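Local coordinates for protein transcriptional regulator (Streptococcus dysgalactiae, PDB 4YV9) that acts as the DNA-binding SHP pheromone receptor Rgg2 in quorum sensing, probably controlling transcription in response to the peptide, and is captured here in complex with an inhibitor, at residues Arg129-Leu134 with Phe161-Glu166; Lys165-Ser170 with Gln186-Cys191. All coordinates share one frame; numbering follows the deposited sequence.

Interaction 1 (Arg129-Leu134 with Phe161-Glu166)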
loop_
_atom_site.group_PDB
_atom_site.type_symbol
_atom_site.label_atom_id
_atom_site.label_comp_id
_atom_site.label_asym_id
_atom_site.label_seq_id
_atom_site.Cartn_x
_atom_site.Cartn_y
_atom_site.Cartn_z
ATOM N N ARG B 129 19.460 -8.125 22.459
ATOM C CA ARG B 129 18.105 -8.260 23.004
ATOM C C ARG B 129 17.077 -8.073 21.900
ATOM O O ARG B 129 16.048 -8.756 21.868
ATOM C CB ARG B 129 17.840 -7.260 24.135
ATOM C CG ARG B 129 18.577 -7.579 25.430
ATOM C CD ARG B 129 18.000 -6.820 26.612
ATOM N NE ARG B 129 18.089 -5.373 26.462
ATOM C CZ ARG B 129 19.137 -4.647 26.842
ATOM N NH1 ARG B 129 20.192 -5.236 27.389
ATOM N NH2 ARG B 129 19.130 -3.329 26.681
ATOM N N LEU B 130 17.360 -7.158 20.983
ATOM C CA LEU B 130 16.454 -6.903 19.875
ATOM C C LEU B 130 16.428 -8.066 18.883
ATOM O O LEU B 130 15.360 -8.466 18.441
ATOM C CB LEU B 130 16.833 -5.608 19.144
ATOM C CG LEU B 130 15.965 -5.323 17.919
ATOM C CD1 LEU B 130 14.545 -5.030 18.342
ATOM C CD2 LEU B 130 16.510 -4.185 17.088
ATOM N N THR B 131 17.594 -8.593 18.514
ATOM C CA THR B 131 17.618 -9.690 17.545
ATOM C C THR B 131 16.991 -10.953 18.158
ATOM O O THR B 131 16.282 -11.699 17.472
ATOM C CB THR B 131 19.050 -9.989 17.026
ATOM O OG1 THR B 131 19.935 -10.299 18.112
ATOM C CG2 THR B 131 19.589 -8.795 16.255
ATOM N N ASP B 132 17.230 -11.175 19.448
ATOM C CA ASP B 132 16.580 -12.268 20.157
ATOM C C ASP B 132 15.055 -12.121 20.110
ATOM O O ASP B 132 14.351 -13.094 19.828
ATOM C CB ASP B 132 17.059 -12.347 21.610
ATOM C CG ASP B 132 18.440 -12.974 21.741
ATOM O OD1 ASP B 132 18.992 -13.446 20.721
ATOM O OD2 ASP B 132 18.970 -13.000 22.871
ATOM N N TYR B 133 14.545 -10.918 20.381
ATOM C CA TYR B 133 13.114 -10.643 20.231
ATOM C C TYR B 133 12.629 -10.980 18.821
ATOM O O TYR B 133 11.586 -11.628 18.649
ATOM C CB TYR B 133 12.780 -9.169 20.533
ATOM C CG TYR B 133 11.379 -8.799 20.090
ATOM C CD1 TYR B 133 10.266 -9.334 20.734
ATOM C CD2 TYR B 133 11.165 -7.947 19.004
ATOM C CE1 TYR B 133 8.976 -9.027 20.323
ATOM C CE2 TYR B 133 9.868 -7.623 18.581
ATOM C CZ TYR B 133 8.783 -8.173 19.249
ATOM O OH TYR B 133 7.509 -7.881 18.850
ATOM N N LEU B 134 13.390 -10.533 17.822
ATOM C CA LEU B 134 13.004 -10.679 16.417
ATOM C C LEU B 134 12.979 -12.146 15.985
ATOM O O LEU B 134 12.090 -12.573 15.229
ATOM C CB LEU B 134 13.955 -9.882 15.516
ATOM C CG LEU B 134 13.791 -8.353 15.556
ATOM C CD1 LEU B 134 14.810 -7.670 14.657
ATOM C CD2 LEU B 134 12.376 -7.952 15.138
ATOM N N PHE B 161 21.419 -11.704 7.936
ATOM C CA PHE B 161 20.958 -12.588 6.867
ATOM C C PHE B 161 19.903 -13.572 7.368
ATOM O O PHE B 161 18.893 -13.804 6.704
ATOM C CB PHE B 161 22.121 -13.357 6.252
ATOM C CG PHE B 161 21.691 -14.395 5.256
ATOM C CD1 PHE B 161 21.174 -14.020 4.025
ATOM C CD2 PHE B 161 21.791 -15.744 5.554
ATOM C CE1 PHE B 161 20.766 -14.972 3.108
ATOM C CE2 PHE B 161 21.391 -16.700 4.640
ATOM C CZ PHE B 161 20.877 -16.316 3.416
ATOM N N LEU B 162 20.151 -14.153 8.536
ATOM C CA LEU B 162 19.229 -15.114 9.129
ATOM C C LEU B 162 17.914 -14.443 9.528
ATOM O O LEU B 162 16.844 -15.034 9.385
ATOM C CB LEU B 162 19.868 -15.799 10.339
ATOM C CG LEU B 162 21.012 -16.757 10.008
ATOM C CD1 LEU B 162 21.544 -17.444 11.264
ATOM C CD2 LEU B 162 20.564 -17.778 8.966
ATOM N N LEU B 163 18.003 -13.206 10.009
ATOM C CA LEU B 163 16.821 -12.434 10.369
ATOM C C LEU B 163 16.015 -12.093 9.131
ATOM O O LEU B 163 14.783 -12.094 9.162
ATOM C CB LEU B 163 17.201 -11.150 11.113
ATOM C CG LEU B 163 17.557 -11.308 12.593
ATOM C CD1 LEU B 163 18.074 -9.985 13.178
ATOM C CD2 LEU B 163 16.354 -11.824 13.380
ATOM N N THR B 164 16.715 -11.806 8.041
ATOM C CA THR B 164 16.053 -11.476 6.788
ATOM C C THR B 164 15.264 -12.685 6.275
ATOM O O THR B 164 14.116 -12.533 5.840
ATOM C CB THR B 164 17.065 -11.003 5.721
ATOM O OG1 THR B 164 17.787 -9.866 6.216
ATOM C CG2 THR B 164 16.338 -10.611 4.437
ATOM N N LYS B 165 15.873 -13.874 6.345
ATOM C CA LYS B 165 15.205 -15.123 5.963
ATOM C C LYS B 165 13.926 -15.332 6.776
ATOM O O LYS B 165 12.898 -15.723 6.232
ATOM C CB LYS B 165 16.128 -16.340 6.148
ATOM C CG LYS B 165 17.160 -16.540 5.047
ATOM C CD LYS B 165 17.949 -17.843 5.228
ATOM C CE LYS B 165 17.074 -19.058 4.999
ATOM N NZ LYS B 165 17.827 -20.339 5.141
ATOM N N GLU B 166 14.004 -15.087 8.080
ATOM C CA GLU B 166 12.828 -15.189 8.935
ATOM C C GLU B 166 11.739 -14.239 8.465
ATOM O O GLU B 166 10.586 -14.642 8.309
ATOM C CB GLU B 166 13.192 -14.906 10.392
ATOM C CG GLU B 166 13.978 -16.025 11.048
ATOM C CD GLU B 166 13.372 -17.388 10.784
ATOM O OE1 GLU B 166 12.222 -17.635 11.210
ATOM O OE2 GLU B 166 14.044 -18.212 10.133
#

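Interaction 2 (Lys165-Ser170 with Gln186-Cys191)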
loop_
_atom_site.group_PDB
_atom_site.type_symbol
_atom_site.label_atom_id
_atom_site.label_comp_id
_atom_site.label_asym_id
_atom_site.label_seq_id
_atom_site.Cartn_x
_atom_site.Cartn_y
_atom_site.Cartn_z
ATOM N N LYS B 165 15.873 -13.874 6.345
ATOM C CA LYS B 165 15.205 -15.123 5.963
ATOM C C LYS B 165 13.926 -15.332 6.776
ATOM O O LYS B 165 12.898 -15.723 6.232
ATOM C CB LYS B 165 16.128 -16.340 6.148
ATOM C CG LYS B 165 17.160 -16.540 5.047
ATOM C CD LYS B 165 17.949 -17.843 5.228
ATOM C CE LYS B 165 17.074 -19.058 4.999
ATOM N NZ LYS B 165 17.827 -20.339 5.141
ATOM N N GLU B 166 14.004 -15.087 8.080
ATOM C CA GLU B 166 12.828 -15.189 8.935
ATOM C C GLU B 166 11.739 -14.239 8.465
ATOM O O GLU B 166 10.586 -14.642 8.309
ATOM C CB GLU B 166 13.192 -14.906 10.392
ATOM C CG GLU B 166 13.978 -16.025 11.048
ATOM C CD GLU B 166 13.372 -17.388 10.784
ATOM O OE1 GLU B 166 12.222 -17.635 11.210
ATOM O OE2 GLU B 166 14.044 -18.212 10.133
HETATM N N MSE B 167 12.112 -12.990 8.201
HETATM C CA MSE B 167 11.149 -11.957 7.827
HETATM C C MSE B 167 10.445 -12.225 6.498
HETATM O O MSE B 167 9.224 -12.084 6.405
HETATM C CB MSE B 167 11.836 -10.597 7.758
HETATM C CG MSE B 167 10.979 -9.510 7.137
HETATM SE SE MSE B 167 12.077 -7.900 6.835
HETATM C CE MSE B 167 13.255 -8.620 5.455
ATOM N N VAL B 168 11.209 -12.621 5.478
ATOM C CA VAL B 168 10.618 -12.865 4.162
ATOM C C VAL B 168 9.678 -14.071 4.149
ATOM O O VAL B 168 8.780 -14.152 3.311
ATOM C CB VAL B 168 11.696 -13.072 3.074
ATOM C CG1 VAL B 168 12.414 -11.801 2.808
ATOM C CG2 VAL B 168 12.677 -14.153 3.476
ATOM N N THR B 169 9.870 -14.999 5.079
ATOM C CA THR B 169 9.037 -16.193 5.111
ATOM C C THR B 169 7.900 -16.105 6.138
ATOM O O THR B 169 7.013 -16.969 6.169
ATOM C CB THR B 169 9.888 -17.460 5.389
ATOM O OG1 THR B 169 10.566 -17.330 6.643
ATOM C CG2 THR B 169 10.925 -17.658 4.286
ATOM N N SER B 170 7.891 -15.041 6.931
ATOM C CA SER B 170 6.931 -14.920 8.020
ATOM C C SER B 170 6.243 -13.562 8.134
ATOM O O SER B 170 5.785 -13.206 9.211
ATOM C CB SER B 170 7.629 -15.217 9.350
ATOM O OG SER B 170 8.478 -16.345 9.238
ATOM N N GLN B 186 12.025 -4.214 0.023
ATOM C CA GLN B 186 13.099 -3.241 0.152
ATOM C C GLN B 186 14.219 -3.733 1.069
ATOM O O GLN B 186 15.395 -3.607 0.730
ATOM C CB GLN B 186 12.534 -1.907 0.645
ATOM C CG GLN B 186 11.701 -1.201 -0.427
ATOM C CD GLN B 186 10.804 -0.081 0.117
ATOM O OE1 GLN B 186 10.601 0.049 1.329
ATOM N NE2 GLN B 186 10.242 0.712 -0.791
ATOM N N LEU B 187 13.866 -4.314 2.213
ATOM C CA LEU B 187 14.891 -4.798 3.140
ATOM C C LEU B 187 15.624 -6.035 2.612
ATOM O O LEU B 187 16.782 -6.269 2.962
ATOM C CB LEU B 187 14.276 -5.109 4.506
ATOM C CG LEU B 187 13.808 -3.912 5.344
ATOM C CD1 LEU B 187 13.613 -4.366 6.777
ATOM C CD2 LEU B 187 14.795 -2.739 5.281
ATOM N N SER B 188 14.950 -6.838 1.788
ATOM C CA SER B 188 15.600 -7.995 1.179
ATOM C C SER B 188 16.656 -7.517 0.193
ATOM O O SER B 188 17.770 -8.046 0.159
ATOM C CB SER B 188 14.589 -8.909 0.474
ATOM O OG SER B 188 13.641 -9.425 1.394
ATOM N N ILE B 189 16.299 -6.520 -0.609
ATOM C CA ILE B 189 17.255 -5.912 -1.528
ATOM C C ILE B 189 18.448 -5.313 -0.765
ATOM O O ILE B 189 19.597 -5.471 -1.184
ATOM C CB ILE B 189 16.576 -4.836 -2.403
ATOM C CG1 ILE B 189 15.559 -5.504 -3.344
ATOM C CG2 ILE B 189 17.624 -4.045 -3.204
ATOM C CD1 ILE B 189 14.693 -4.541 -4.117
ATOM N N ASN B 190 18.171 -4.654 0.358
ATOM C CA ASN B 190 19.215 -4.105 1.231
ATOM C C ASN B 190 20.181 -5.200 1.686
ATOM O O ASN B 190 21.392 -5.010 1.699
ATOM C CB ASN B 190 18.586 -3.403 2.448
ATOM C CG ASN B 190 19.618 -2.664 3.309
ATOM O OD1 ASN B 190 20.233 -1.698 2.864
ATOM N ND2 ASN B 190 19.785 -3.105 4.553
ATOM N N CYS B 191 19.646 -6.361 2.043
ATOM C CA CYS B 191 20.511 -7.454 2.458
ATOM C C CYS B 191 21.310 -7.990 1.275
ATOM O O CYS B 191 22.483 -8.335 1.420
ATOM C CB CYS B 191 19.708 -8.590 3.097
ATOM S SG CYS B 191 20.748 -9.745 4.027
#

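Interaction 1 (Arg129-Leu134 with Phe161-Glu166)
L163 carries this contact, reaching from helix 157-169 between T131 and L134 of helix 124-136. Its CB leaves the backbone toward the other helix. With chi1 at -79°, CG lies anti to the carbonyl carbon, and a nearly straight chi2 runs the chain out to CD1, so the fork of two methyls does the touching. CD1 lies 3.6 Å from T131 CG2 and 4.0 Å from T131 CB, the two side chains crossing at about a right angle. The other branch, CD2, sits 3.8 Å from L134 CB, with T131 O a little farther off at 4.1 Å. At chi1 57° the OG1 of T131 lies between its backbone N and carbonyl carbon, bonded to T128 O on its own helix, and CG2 is the branch that meets L163. All three touching residues are buried. I155 packs on both T131 and L163, and F135 also touches L163, while W140 covers L134. The contact thus joins two helices with helix 142-151 between them in the chain. Such packing between alternate helices is consistent with the stacked helical repeats of the TPR-like Rgg C-terminal domain.

Interaction 2 (Lys165-Ser170 with Gln186-Cys191)
Selenomethionine M167 and V168, near the end of helix 157-169, pack against L187 and S188 of helix 179-197. These are consecutive helices of the TPR-like repeat domain, running antiparallel: the short segments lie 152° apart in direction, with axes 10.5 Å apart. The closest approach, V168 CG1 to S188 OG at 3.0 Å, is shorter than a methyl and an oxygen normally allow and is doubtful as modelled; the crowding there should be read loosely. S188 OG has its polar partner within its own helix, the carbonyl oxygen of V184. The M167 contacts have normal van der Waals spacing. M167 sends CG out anti to its backbone N (chi1 170°), then bends at chi3 so that CE comes to 3.8 Å from L187 CB while SE stays 3.9 Å from L187 CD1; the two side chains cross at about a right angle. L187, with Q186, I189 and N190, also packs on a modified side chain of the bound peptide, so this helix serves both the core and the ligand site. The solvent side lies at T169, which is exposed, and S170, which is partly so. There the backbone is tied locally: S170 OG donates to E166 O at 2.9 Å, the donor tilted 19° from the carbonyl plane.

In the fold
Both contacts are buried and cover almost the same small area, and both use helix 157-169. Interaction 1 joins that helix backward to helix 124-136, while interaction 2 joins it forward to helix 179-197, so it is sandwiched between earlier and later parts of the repeat domain. Interaction 2 is centred nearer the middle of the chain, about 11 Å from its centre against about 16 Å, and its 186-191 segment borders the bound peptide. Its chemistry mixes selenium and a hydroxyl with methyls, whereas interaction 1 is chiefly hydrocarbon. The two also meet directly: T164 of interaction 1 packs its OG1 against C191 SG of interaction 2 at 3.7 Å.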